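Local coordinates for beta sliding clamp (Borrelia burgdorferi, PDB 6DJ8), which probably encircles DNA as a ring-shaped head-to-tail homodimer that tethers DNA polymerases and other proteins and makes replication processive, at residues K161-I164 and N165-F169; V249-N253 and Y254-C258; I346-S349 and Y350-A354. One frame throughout, in Å; residues are numbered along the deposited sequence.

Contact 1 (K161-I164 and N165-F169); sequences KKVI and NRIAF
Lys-162 turns CG away from its own backbone N (chi1 -173°) and stays extended to its tip, while Arg-166, one helical turn later, bends at chi2 (149°); the two long chains thus run side by side and point the same way. This i to i+4 pair rides on helix 157-167, in the central domain. Lys-162 CE sits over the centre of one face of the Arg-166 guanidinium, 3.6 Å from CZ, so a methylene lies on the flat group. The ammonium is set further off, with NZ 4.2 Å from Arg-166 NH2. Both charges are gathered round acids: NZ makes a salt bridge with Glu-359 and Arg-166 NH2 one with Glu-377. A long flexible chain suits both places, since each carries its charge from the helix to a carboxylate. On another side of the helix, branched Val-163 and Ile-167 lie alongside each other, CG1 to CG1 4.2 Å, and both pack on Leu-195 of strand 192-198. Ile-164 and small Ala-168 instead meet helix 223-231, where a methyl group allows close approach. Ile-164 O grips two donors: Ile-167 N, 3.1 Å away, approaches above the carbonyl plane, whereas Ala-168 N lies in that plane at 2.8 Å with a nearly straight N-H...O angle of 173°.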
ATOM      1  N   LYS A 161     -11.050  14.340 -20.134  1.00 39.18           N
ATOM      2  CA  LYS A 161     -10.787  13.456 -18.998  1.00 38.19           C
ATOM      3  C   LYS A 161     -11.923  12.461 -18.804  1.00 39.04           C
ATOM      4  O   LYS A 161     -11.686  11.270 -18.560  1.00 37.20           O
ATOM      5  CB  LYS A 161     -10.625  14.265 -17.707  1.00 43.46           C
ATOM      6  CG  LYS A 161      -9.288  14.916 -17.514  1.00 55.17           C
ATOM      7  CD  LYS A 161      -9.169  15.505 -16.113  1.00 58.42           C
ATOM      8  CE  LYS A 161      -9.482  14.452 -15.066  1.00 61.62           C
ATOM      9  NZ  LYS A 161      -8.577  14.575 -13.895  1.00 64.52           N
ATOM     10  N   LYS A 162     -13.168  12.934 -18.893  1.00 39.01           N
ATOM     11  CA  LYS A 162     -14.301  12.020 -18.735  1.00 42.34           C
ATOM     12  C   LYS A 162     -14.285  10.947 -19.817  1.00 40.53           C
ATOM     13  O   LYS A 162     -14.466   9.757 -19.532  1.00 38.44           O
ATOM     14  CB  LYS A 162     -15.613  12.803 -18.766  1.00 46.10           C
ATOM     15  CG  LYS A 162     -16.850  11.969 -18.444  1.00 50.28           C
ATOM     16  CD  LYS A 162     -18.020  12.876 -18.075  1.00 49.23           C
ATOM     17  CE  LYS A 162     -19.354  12.145 -18.124  1.00 62.10           C
ATOM     18  NZ  LYS A 162     -20.418  12.958 -17.457  1.00 70.18           N
ATOM     19  N   VAL A 163     -14.030  11.345 -21.062  1.00 33.99           N
ATOM     20  CA  VAL A 163     -13.978  10.374 -22.151  1.00 35.11           C
ATOM     21  C   VAL A 163     -12.866   9.357 -21.917  1.00 34.66           C
ATOM     22  O   VAL A 163     -13.054   8.148 -22.112  1.00 38.47           O
ATOM     23  CB  VAL A 163     -13.823  11.098 -23.500  1.00 41.31           C
ATOM     24  CG1 VAL A 163     -13.527  10.102 -24.600  1.00 36.71           C
ATOM     25  CG2 VAL A 163     -15.111  11.843 -23.827  1.00 41.33           C
ATOM     26  N   ILE A 164     -11.688   9.828 -21.510  1.00 35.26           N
ATOM     27  CA  ILE A 164     -10.581   8.917 -21.230  1.00 36.03           C
ATOM     28  C   ILE A 164     -10.985   7.936 -20.139  1.00 34.83           C
ATOM     29  O   ILE A 164     -10.758   6.723 -20.248  1.00 36.04           O
ATOM     30  CB  ILE A 164      -9.330   9.719 -20.820  1.00 37.47           C
ATOM     31  CG1 ILE A 164      -8.699  10.404 -22.033  1.00 39.16           C
ATOM     32  CG2 ILE A 164      -8.325   8.820 -20.078  1.00 35.22           C
ATOM     33  CD1 ILE A 164      -7.575  11.377 -21.662  1.00 36.80           C
ATOM     34  N   ASN A 165     -11.590   8.458 -19.067  1.00 35.38           N
ATOM     35  CA  ASN A 165     -12.028   7.609 -17.962  1.00 36.42           C
ATOM     36  C   ASN A 165     -13.013   6.544 -18.436  1.00 38.20           C
ATOM     37  O   ASN A 165     -13.006   5.418 -17.928  1.00 39.49           O
ATOM     38  CB  ASN A 165     -12.638   8.481 -16.850  1.00 34.59           C
ATOM     39  CG  ASN A 165     -12.821   7.716 -15.535  1.00 48.14           C
ATOM     40  OD1 ASN A 165     -11.910   7.038 -15.078  1.00 42.84           O
ATOM     41  ND2 ASN A 165     -14.001   7.827 -14.930  1.00 40.59           N
ATOM     42  N   ARG A 166     -13.827   6.849 -19.445  1.00 34.90           N
ATOM     43  CA  ARG A 166     -14.795   5.872 -19.931  1.00 33.58           C
ATOM     44  C   ARG A 166     -14.227   4.944 -20.995  1.00 34.84           C
ATOM     45  O   ARG A 166     -14.819   3.891 -21.254  1.00 35.82           O
ATOM     46  CB  ARG A 166     -16.030   6.599 -20.481  1.00 36.93           C
ATOM     47  CG  ARG A 166     -16.979   6.950 -19.345  1.00 42.00           C
ATOM     48  CD  ARG A 166     -17.810   8.206 -19.531  1.00 42.22           C
ATOM     49  NE  ARG A 166     -18.462   8.509 -18.263  1.00 49.34           N
ATOM     50  CZ  ARG A 166     -19.774   8.561 -18.064  1.00 51.81           C
ATOM     51  NH1 ARG A 166     -20.626   8.398 -19.065  1.00 50.90           N
ATOM     52  NH2 ARG A 166     -20.231   8.818 -16.850  1.00 57.91           N
ATOM     53  N   ILE A 167     -13.083   5.278 -21.594  1.00 34.51           N
ATOM     54  CA  ILE A 167     -12.554   4.536 -22.731  1.00 28.66           C
ATOM     55  C   ILE A 167     -11.316   3.717 -22.361  1.00 37.19           C
ATOM     56  O   ILE A 167     -11.208   2.545 -22.740  1.00 33.32           O
ATOM     57  CB  ILE A 167     -12.248   5.499 -23.898  1.00 36.32           C
ATOM     58  CG1 ILE A 167     -13.544   5.915 -24.598  1.00 36.91           C
ATOM     59  CG2 ILE A 167     -11.326   4.842 -24.895  1.00 40.38           C
ATOM     60  CD1 ILE A 167     -14.084   4.857 -25.545  1.00 38.53           C
ATOM     61  N   ALA A 168     -10.385   4.296 -21.586  1.00 31.39           N
ATOM     62  CA  ALA A 168      -9.061   3.685 -21.441  1.00 34.33           C
ATOM     63  C   ALA A 168      -9.133   2.269 -20.868  1.00 36.96           C
ATOM     64  O   ALA A 168      -8.455   1.356 -21.363  1.00 34.98           O
ATOM     65  CB  ALA A 168      -8.169   4.568 -20.560  1.00 34.36           C
ATOM     66  N   PHE A 169      -9.945   2.059 -19.825  1.00 33.19           N
ATOM     67  CA  PHE A 169      -9.922   0.769 -19.137  1.00 33.95           C
ATOM     68  C   PHE A 169     -10.353  -0.391 -20.025  1.00 36.72           C
ATOM     69  O   PHE A 169      -9.981  -1.537 -19.749  1.00 33.13           O
ATOM     70  CB  PHE A 169     -10.806   0.827 -17.878  1.00 37.69           C
ATOM     71  CG  PHE A 169     -12.293   0.759 -18.168  1.00 35.19           C
ATOM     72  CD1 PHE A 169     -13.025   1.916 -18.389  1.00 29.22           C
ATOM     73  CD2 PHE A 169     -12.953  -0.473 -18.206  1.00 30.43           C
ATOM     74  CE1 PHE A 169     -14.418   1.852 -18.657  1.00 34.66           C
ATOM     75  CE2 PHE A 169     -14.322  -0.551 -18.441  1.00 34.48           C
ATOM     76  CZ  PHE A 169     -15.056   0.618 -18.687  1.00 32.44           C
TER

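Contact 2 (V249-N253 and Y254-C258); sequences VEFDN and YKIAC
The Phe-251 ring has Tyr-254 CB over one face, displaced toward the rim, and in plane at its edge Asp-252 OD2, which is hydrogen-bonded to Gln-157 NE2. The Tyr-254 ring carries Asn-253 OD1 over one face, 3.2 Å from CE2. The two rings meet obliquely, their planes 46° apart, with Phe-251 CE2 3.5 Å from Tyr-254 CD2. Phe-251 reaches this place because its CG stands between the backbone N and the carbonyl carbon (chi1 61°), and CE1 also touches Ile-256 CD1 at 4.0 Å. These residues belong to a tight beta hairpin whose strands are joined by a type II' turn from Phe-251 to Tyr-254. Asp-252 takes the turn's positive phi (46°), a conformation more usual for glycine and costly for a residue with a side chain, though Asp and Asn are among those found there. Tyr-254 N bonds to Phe-251 O at 2.9 Å, and the longer return bond from Phe-251 N to Tyr-254 O completes the pair. A water bridges the corner, donating to Asp-252 O and, at 2.6 Å, to Tyr-254 O. Val-249 and Ile-256 form a second hydrogen-bonded pair. Asn-253 ND2 is held by Thr-68 O and Glu-25; tyrosine suits position 254 because its ring joins the packing while OH reaches Lys-28 and Glu-25. Apolar Phe-251 and Ile-256, on one face of the hairpin, are buried against Leu-228 and Leu-231 of helix 223-231, and the hairpin lies between strand 237-242 and strand 64-70 of the N-terminal domain.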
ATOM      1  N   VAL A 249      -0.812  15.889 -28.542  1.00 33.47           N
ATOM      2  CA  VAL A 249      -1.699  16.523 -27.571  1.00 34.11           C
ATOM      3  C   VAL A 249      -0.945  17.666 -26.919  1.00 42.12           C
ATOM      4  O   VAL A 249       0.239  17.534 -26.585  1.00 41.61           O
ATOM      5  CB  VAL A 249      -2.187  15.535 -26.501  1.00 39.36           C
ATOM      6  CG1 VAL A 249      -2.969  16.259 -25.430  1.00 36.15           C
ATOM      7  CG2 VAL A 249      -3.042  14.501 -27.129  1.00 40.89           C
ATOM      8  N   GLU A 250      -1.636  18.784 -26.720  1.00 36.01           N
ATOM      9  CA  GLU A 250      -0.990  19.966 -26.174  1.00 40.39           C
ATOM     10  C   GLU A 250      -2.004  20.687 -25.304  1.00 40.74           C
ATOM     11  O   GLU A 250      -3.159  20.852 -25.710  1.00 37.82           O
ATOM     12  CB  GLU A 250      -0.486  20.859 -27.322  1.00 44.25           C
ATOM     13  CG  GLU A 250      -0.067  22.237 -26.910  1.00 52.14           C
ATOM     14  CD  GLU A 250       0.145  23.149 -28.111  1.00 57.75           C
ATOM     15  OE1 GLU A 250      -0.287  24.318 -28.052  1.00 64.47           O
ATOM     16  OE2 GLU A 250       0.726  22.686 -29.116  1.00 57.15           O
ATOM     17  N   PHE A 251      -1.581  21.081 -24.106  1.00 38.28           N
ATOM     18  CA  PHE A 251      -2.435  21.725 -23.117  1.00 38.97           C
ATOM     19  C   PHE A 251      -1.555  22.209 -21.981  1.00 42.16           C
ATOM     20  O   PHE A 251      -0.577  21.546 -21.628  1.00 41.67           O
ATOM     21  CB  PHE A 251      -3.502  20.771 -22.562  1.00 39.45           C
ATOM     22  CG  PHE A 251      -2.943  19.567 -21.848  1.00 38.37           C
ATOM     23  CD1 PHE A 251      -2.574  18.437 -22.551  1.00 37.22           C
ATOM     24  CD2 PHE A 251      -2.813  19.560 -20.465  1.00 44.04           C
ATOM     25  CE1 PHE A 251      -2.063  17.326 -21.900  1.00 38.56           C
ATOM     26  CE2 PHE A 251      -2.310  18.445 -19.800  1.00 39.27           C
ATOM     27  CZ  PHE A 251      -1.942  17.324 -20.523  1.00 37.29           C
ATOM     28  N   ASP A 252      -1.946  23.341 -21.392  1.00 44.29           N
ATOM     29  CA  ASP A 252      -1.194  23.999 -20.329  1.00 44.70           C
ATOM     30  C   ASP A 252       0.284  24.076 -20.686  1.00 43.71           C
ATOM     31  O   ASP A 252       0.628  24.568 -21.762  1.00 40.86           O
ATOM     32  CB  ASP A 252      -1.426  23.287 -19.008  1.00 45.87           C
ATOM     33  CG  ASP A 252      -2.873  23.419 -18.534  1.00 57.04           C
ATOM     34  OD1 ASP A 252      -3.445  24.524 -18.651  1.00 62.52           O
ATOM     35  OD2 ASP A 252      -3.445  22.422 -18.060  1.00 54.35           O
ATOM     36  N   ASN A 253       1.170  23.540 -19.846  1.00 38.79           N
ATOM     37  CA  ASN A 253       2.595  23.626 -20.143  1.00 39.88           C
ATOM     38  C   ASN A 253       3.158  22.315 -20.684  1.00 42.62           C
ATOM     39  O   ASN A 253       4.357  22.053 -20.538  1.00 36.75           O
ATOM     40  CB  ASN A 253       3.374  24.093 -18.904  1.00 41.29           C
ATOM     41  CG  ASN A 253       3.130  23.219 -17.678  1.00 43.00           C
ATOM     42  OD1 ASN A 253       2.020  22.737 -17.440  1.00 37.64           O
ATOM     43  ND2 ASN A 253       4.177  23.016 -16.884  1.00 41.12           N
ATOM     44  N   TYR A 254       2.322  21.508 -21.354  1.00 34.83           N
ATOM     45  CA  TYR A 254       2.691  20.173 -21.798  1.00 33.51           C
ATOM     46  C   TYR A 254       2.542  20.003 -23.307  1.00 38.29           C
ATOM     47  O   TYR A 254       1.682  20.618 -23.948  1.00 36.85           O
ATOM     48  CB  TYR A 254       1.856  19.095 -21.083  1.00 35.24           C
ATOM     49  CG  TYR A 254       1.941  19.163 -19.581  1.00 40.72           C
ATOM     50  CD1 TYR A 254       3.093  18.750 -18.913  1.00 37.39           C
ATOM     51  CD2 TYR A 254       0.881  19.649 -18.826  1.00 43.76           C
ATOM     52  CE1 TYR A 254       3.186  18.815 -17.535  1.00 38.13           C
ATOM     53  CE2 TYR A 254       0.959  19.718 -17.453  1.00 41.55           C
ATOM     54  CZ  TYR A 254       2.116  19.302 -16.808  1.00 44.13           C
ATOM     55  OH  TYR A 254       2.184  19.396 -15.438  1.00 40.68           O
ATOM     56  N   LYS A 255       3.417  19.172 -23.870  1.00 30.68           N
ATOM     57  CA  LYS A 255       3.303  18.678 -25.233  1.00 39.51           C
ATOM     58  C   LYS A 255       3.659  17.208 -25.180  1.00 36.74           C
ATOM     59  O   LYS A 255       4.614  16.827 -24.500  1.00 39.00           O
ATOM     60  CB  LYS A 255       4.218  19.429 -26.208  1.00 41.43           C
ATOM     61  CG  LYS A 255       4.022  20.935 -26.222  1.00 43.69           C
ATOM     62  CD  LYS A 255       5.014  21.603 -27.180  1.00 53.64           C
ATOM     63  CE  LYS A 255       4.719  23.083 -27.345  1.00 62.80           C
ATOM     64  NZ  LYS A 255       5.760  23.767 -28.171  1.00 76.37           N
ATOM     65  N   ILE A 256       2.844  16.376 -25.809  1.00 30.55           N
ATOM     66  CA  ILE A 256       3.013  14.929 -25.768  1.00 38.97           C
ATOM     67  C   ILE A 256       2.703  14.384 -27.150  1.00 40.01           C
ATOM     68  O   ILE A 256       1.789  14.870 -27.823  1.00 42.05           O
ATOM     69  CB  ILE A 256       2.091  14.271 -24.717  1.00 40.31           C
ATOM     70  CG1 ILE A 256       1.897  15.193 -23.519  1.00 43.03           C
ATOM     71  CG2 ILE A 256       2.661  12.930 -24.241  1.00 35.08           C
ATOM     72  CD1 ILE A 256       0.892  14.695 -22.559  1.00 41.73           C
ATOM     73  N   ALA A 257       3.443  13.360 -27.563  1.00 40.80           N
ATOM     74  CA  ALA A 257       3.202  12.728 -28.849  1.00 44.17           C
ATOM     75  C   ALA A 257       3.501  11.241 -28.742  1.00 40.43           C
ATOM     76  O   ALA A 257       4.265  10.805 -27.872  1.00 40.93           O
ATOM     77  CB  ALA A 257       4.049  13.362 -29.961  1.00 43.82           C
ATOM     78  N   CYS A 258       2.890  10.462 -29.640  1.00 33.30           N
ATOM     79  CA  CYS A 258       3.216   9.046 -29.750  1.00 36.55           C
ATOM     80  C   CYS A 258       2.893   8.589 -31.161  1.00 38.67           C
ATOM     81  O   CYS A 258       2.315   9.337 -31.953  1.00 38.24           O
ATOM     82  CB  CYS A 258       2.454   8.216 -28.711  1.00 36.99           C
ATOM     83  SG  CYS A 258       0.652   8.040 -29.043  1.00 35.58           S
TER
HETATM   84  O   HOH W   1       1.485  23.210 -24.010  1.00 41.77           O

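Contact 3 (I346-S349 and Y350-A354); sequences INIS and YFVEA
Asn-347 lays its amide on the Tyr-350 ring, the two planes only 14° apart, with ND2 over the ring centre and CB 3.4 Å from CD2. The same residue is the N-cap of helix 348-355: OD1 accepts from Tyr-350 N at 3.0 Å, the donor standing above the amide plane, and weakly from Ser-349 N. With CG anti to the backbone N (chi1 -178°), the short side chain folds back over the first turn, so its oxygen can meet N-H groups that have no earlier carbonyl in the helix to bond. Asparagine suits the place by offering both an acceptor and a flat surface for the aromatic ring. Around this cap, Ile-346 CD1 lies over one face of the Phe-351 ring, whose apolar bulk is buried against Leu-287 and Leu-291 of helix 284-294. Ile-348 CG1 runs beside Val-352 CG2 at 3.9 Å. Further out, Ser-349 OG is hydrogen-bonded to Arg-302 of the same domain, while the bond of Tyr-350 OH to Asn-199 and the Glu-353 salt bridge to Arg-202 tie the helix to the central domain. The first regular helical turn is closed by Phe-351 N, which donates to Asn-347 O at 3.0 Å.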
ATOM      1  N   ILE A 346     -21.120 -13.705 -15.948  1.00 39.57           N
ATOM      2  CA  ILE A 346     -20.387 -12.521 -16.378  1.00 33.46           C
ATOM      3  C   ILE A 346     -19.111 -12.421 -15.560  1.00 41.54           C
ATOM      4  O   ILE A 346     -19.050 -12.880 -14.417  1.00 34.89           O
ATOM      5  CB  ILE A 346     -21.222 -11.237 -16.225  1.00 33.03           C
ATOM      6  CG1 ILE A 346     -20.554 -10.075 -16.952  1.00 42.55           C
ATOM      7  CG2 ILE A 346     -21.421 -10.889 -14.767  1.00 38.20           C
ATOM      8  CD1 ILE A 346     -21.389  -8.817 -16.971  1.00 46.83           C
ATOM      9  N   ASN A 347     -18.076 -11.858 -16.177  1.00 37.80           N
ATOM     10  CA  ASN A 347     -16.811 -11.577 -15.496  1.00 34.53           C
ATOM     11  C   ASN A 347     -17.019 -10.442 -14.504  1.00 32.34           C
ATOM     12  O   ASN A 347     -17.248  -9.292 -14.900  1.00 33.93           O
ATOM     13  CB  ASN A 347     -15.762 -11.213 -16.543  1.00 37.47           C
ATOM     14  CG  ASN A 347     -14.388 -10.955 -15.941  1.00 37.64           C
ATOM     15  OD1 ASN A 347     -14.251 -10.213 -14.975  1.00 33.89           O
ATOM     16  ND2 ASN A 347     -13.363 -11.547 -16.543  1.00 36.82           N
ATOM     17  N   ILE A 348     -16.920 -10.750 -13.211  1.00 29.63           N
ATOM     18  CA  ILE A 348     -17.204  -9.735 -12.199  1.00 31.50           C
ATOM     19  C   ILE A 348     -16.205  -8.590 -12.262  1.00 29.78           C
ATOM     20  O   ILE A 348     -16.552  -7.444 -11.945  1.00 30.53           O
ATOM     21  CB  ILE A 348     -17.233 -10.348 -10.780  1.00 30.14           C
ATOM     22  CG1 ILE A 348     -17.822  -9.333  -9.798  1.00 28.07           C
ATOM     23  CG2 ILE A 348     -15.831 -10.738 -10.332  1.00 31.50           C
ATOM     24  CD1 ILE A 348     -18.159  -9.921  -8.402  1.00 32.71           C
ATOM     25  N   SER A 349     -14.960  -8.849 -12.668  1.00 28.99           N
ATOM     26  CA  SER A 349     -14.022  -7.730 -12.752  1.00 33.81           C
ATOM     27  C   SER A 349     -14.449  -6.754 -13.849  1.00 32.92           C
ATOM     28  O   SER A 349     -14.434  -5.534 -13.647  1.00 30.43           O
ATOM     29  CB  SER A 349     -12.601  -8.241 -12.995  1.00 35.60           C
ATOM     30  OG  SER A 349     -12.118  -8.946 -11.865  1.00 44.77           O
ATOM     31  N   TYR A 350     -14.874  -7.277 -15.001  1.00 30.38           N
ATOM     32  CA  TYR A 350     -15.384  -6.408 -16.069  1.00 32.22           C
ATOM     33  C   TYR A 350     -16.580  -5.607 -15.587  1.00 31.11           C
ATOM     34  O   TYR A 350     -16.674  -4.396 -15.816  1.00 35.74           O
ATOM     35  CB  TYR A 350     -15.773  -7.243 -17.284  1.00 30.26           C
ATOM     36  CG  TYR A 350     -14.639  -7.934 -18.012  1.00 37.06           C
ATOM     37  CD1 TYR A 350     -13.313  -7.567 -17.804  1.00 35.80           C
ATOM     38  CD2 TYR A 350     -14.908  -8.952 -18.933  1.00 38.34           C
ATOM     39  CE1 TYR A 350     -12.282  -8.207 -18.473  1.00 36.58           C
ATOM     40  CE2 TYR A 350     -13.893  -9.593 -19.611  1.00 40.60           C
ATOM     41  CZ  TYR A 350     -12.578  -9.210 -19.378  1.00 43.55           C
ATOM     42  OH  TYR A 350     -11.561  -9.841 -20.049  1.00 47.18           O
ATOM     43  N   PHE A 351     -17.519  -6.284 -14.923  1.00 33.08           N
ATOM     44  CA  PHE A 351     -18.733  -5.638 -14.434  1.00 33.34           C
ATOM     45  C   PHE A 351     -18.378  -4.506 -13.481  1.00 34.78           C
ATOM     46  O   PHE A 351     -18.803  -3.358 -13.661  1.00 35.86           O
ATOM     47  CB  PHE A 351     -19.607  -6.702 -13.740  1.00 37.79           C
ATOM     48  CG  PHE A 351     -21.071  -6.345 -13.593  1.00 41.28           C
ATOM     49  CD1 PHE A 351     -21.628  -5.246 -14.239  1.00 43.19           C
ATOM     50  CD2 PHE A 351     -21.895  -7.136 -12.801  1.00 42.94           C
ATOM     51  CE1 PHE A 351     -22.987  -4.943 -14.090  1.00 48.01           C
ATOM     52  CE2 PHE A 351     -23.272  -6.850 -12.657  1.00 40.79           C
ATOM     53  CZ  PHE A 351     -23.811  -5.751 -13.287  1.00 37.92           C
ATOM     54  N   VAL A 352     -17.550  -4.813 -12.479  1.00 31.19           N
ATOM     55  CA  VAL A 352     -17.165  -3.823 -11.473  1.00 34.91           C
ATOM     56  C   VAL A 352     -16.383  -2.686 -12.116  1.00 35.54           C
ATOM     57  O   VAL A 352     -16.628  -1.508 -11.830  1.00 33.30           O
ATOM     58  CB  VAL A 352     -16.341  -4.488 -10.348  1.00 36.14           C
ATOM     59  CG1 VAL A 352     -15.702  -3.433  -9.449  1.00 36.75           C
ATOM     60  CG2 VAL A 352     -17.210  -5.463  -9.527  1.00 35.54           C
ATOM     61  N   GLU A 353     -15.403  -3.021 -12.969  1.00 29.28           N
ATOM     62  CA  GLU A 353     -14.634  -1.967 -13.624  1.00 37.51           C
ATOM     63  C   GLU A 353     -15.545  -1.042 -14.408  1.00 36.10           C
ATOM     64  O   GLU A 353     -15.369   0.178 -14.391  1.00 36.73           O
ATOM     65  CB  GLU A 353     -13.588  -2.553 -14.568  1.00 37.99           C
ATOM     66  CG  GLU A 353     -12.190  -2.344 -14.155  1.00 45.59           C
ATOM     67  CD  GLU A 353     -11.232  -2.489 -15.324  1.00 50.93           C
ATOM     68  OE1 GLU A 353     -10.285  -1.656 -15.414  1.00 44.44           O
ATOM     69  OE2 GLU A 353     -11.441  -3.426 -16.143  1.00 37.88           O
ATOM     70  N   ALA A 354     -16.508  -1.613 -15.135  1.00 31.87           N
ATOM     71  CA  ALA A 354     -17.362  -0.778 -15.968  1.00 36.21           C
ATOM     72  C   ALA A 354     -18.237   0.121 -15.102  1.00 38.37           C
ATOM     73  O   ALA A 354     -18.267   1.342 -15.286  1.00 37.54           O
ATOM     74  CB  ALA A 354     -18.206  -1.656 -16.900  1.00 28.11           C
TER

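How the contacts relate
The three contacts follow one another along the chain, contacts 1 and 2 in the central domain and contact 3 in the C-terminal domain. Contacts 1 and 3 have centres about 16 Å apart and touch: Phe-169 packs on Glu-353 and Ala-354, so segment 165-169 meets helix 348-355 across the domain boundary. Contact 2 is about 18 Å from contact 1 and 32 Å from contact 3, centre to centre, on the other side of the chain's middle from contact 3. Helix 223-231 packs against both contacts 1 and 2. The hairpin of contact 2 lies where an antiparallel sheet passes from the N-terminal to the central domain, so contact 2 sits beside that join, and the meeting of contacts 1 and 3 beside the central/C-terminal one.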